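Local coordinates for hypothetical protein PA3352 (Pseudomonas aeruginosa, PDB 2FUP) that probably serves flagellum synthesis as a FlgN-family protein, a group of export chaperones for the hook-filament junction proteins, at residues A[23-26]-A[27-30]. Sequence-based numbering, arbitrary orientation.
Sequences LQLV and DEEF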
# COMPACT_ATOMS: atom_id res chain seq x y z
N LEU A 23 5.85 -5.81 -2.47
CA LEU A 23 5.60 -6.82 -3.49
C LEU A 23 6.90 -7.59 -3.78
O LEU A 23 6.89 -8.80 -3.96
CB LEU A 23 5.03 -6.14 -4.73
CG LEU A 23 4.60 -7.03 -5.85
CD1 LEU A 23 3.55 -8.05 -5.42
CD2 LEU A 23 4.15 -6.17 -7.06
N GLN A 24 8.01 -6.87 -3.93
CA GLN A 24 9.29 -7.50 -4.17
C GLN A 24 9.72 -8.46 -3.03
O GLN A 24 10.20 -9.57 -3.24
CB GLN A 24 10.33 -6.44 -4.37
CG GLN A 24 10.15 -5.72 -5.71
CD GLN A 24 10.91 -4.44 -5.87
OE1 GLN A 24 12.01 -4.31 -5.37
NE2 GLN A 24 10.36 -3.49 -6.65
N LEU A 25 9.51 -8.00 -1.77
CA LEU A 25 9.79 -8.88 -0.64
C LEU A 25 8.89 -10.12 -0.60
O LEU A 25 9.32 -11.21 -0.21
CB LEU A 25 9.72 -8.13 0.69
CG LEU A 25 10.75 -7.03 0.96
CD1 LEU A 25 10.40 -6.26 2.21
CD2 LEU A 25 12.15 -7.64 1.01
N VAL A 26 7.62 -9.94 -0.97
CA VAL A 26 6.74 -11.12 -1.05
C VAL A 26 7.16 -12.11 -2.15
O VAL A 26 7.13 -13.35 -1.99
CB VAL A 26 5.25 -10.70 -1.25
CG1 VAL A 26 4.37 -11.95 -1.43
CG2 VAL A 26 4.81 -9.94 -0.07
N ASP A 27 7.64 -11.59 -3.27
CA ASP A 27 8.16 -12.45 -4.33
C ASP A 27 9.47 -13.12 -3.86
O ASP A 27 9.76 -14.30 -4.16
CB ASP A 27 8.50 -11.61 -5.55
CG ASP A 27 9.05 -12.45 -6.69
OD1 ASP A 27 8.30 -13.34 -7.12
OD2 ASP A 27 10.19 -12.18 -7.19
N GLU A 28 10.30 -12.37 -3.12
CA GLU A 28 11.55 -12.91 -2.62
C GLU A 28 11.21 -14.09 -1.66
O GLU A 28 11.88 -15.13 -1.61
CB GLU A 28 12.36 -11.80 -1.94
CG GLU A 28 13.69 -12.27 -1.47
CD GLU A 28 14.66 -11.13 -1.13
OE1 GLU A 28 14.29 -9.97 -1.44
OE2 GLU A 28 15.73 -11.38 -0.50
N GLU A 29 10.20 -13.86 -0.82
CA GLU A 29 9.74 -14.92 0.07
C GLU A 29 9.19 -16.18 -0.67
O GLU A 29 9.48 -17.29 -0.29
CB GLU A 29 8.70 -14.32 1.02
CG GLU A 29 8.09 -15.28 2.01
CD GLU A 29 7.00 -14.58 2.80
OE1 GLU A 29 7.33 -13.81 3.74
OE2 GLU A 29 5.82 -14.74 2.45
N PHE A 30 8.45 -15.97 -1.73
CA PHE A 30 8.00 -17.06 -2.61
C PHE A 30 9.20 -17.86 -3.08
O PHE A 30 9.23 -19.12 -3.02
CB PHE A 30 7.21 -16.47 -3.78
CG PHE A 30 6.80 -17.45 -4.76
CD1 PHE A 30 5.94 -18.45 -4.42
CD2 PHE A 30 7.26 -17.33 -6.07
CE1 PHE A 30 5.53 -19.39 -5.38
CE2 PHE A 30 6.89 -18.27 -7.03
CZ PHE A 30 6.04 -19.29 -6.69
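Two successive turns of the long helix 7-34, part of an all-helical bundle, meet here through consecutive i to i+4 hydrogen bonds, from D27 N to L23 O (3.0 Å), E28 N to Q24 O (2.8 Å), E29 N to L25 O (2.9 Å) and F30 N to V26 O (2.9 Å). Their N-H...O angles of 151-161° mark regular alpha-helix. Side chains add little across the turn: L25 CD2 lies 4.0 Å from E28 OE1, the two chains running alongside each other in the same direction. E28 reaches that position with CG anti to the backbone N (chi1 -177°) and an extended chain beyond, which sets OE1 beside the L25 methyl in a loose van der Waals contact. Several side chains also reach neighbouring helices. L25 packs on A47 and L51 of helix 39-68, V26 on A108 of helix 88-114, while F30 makes a cation-pi contact with R111. The buried carboxylate of E29 forms a salt bridge with K48 and a hydrogen bond with N112, whose ND2 also bonds V26 O. That carbonyl therefore accepts two hydrogen bonds. Through K48 and N112, E29 ties helix 7-34 to helices 39-68 and 88-114, and the lysine probably stabilises its carboxylate charge.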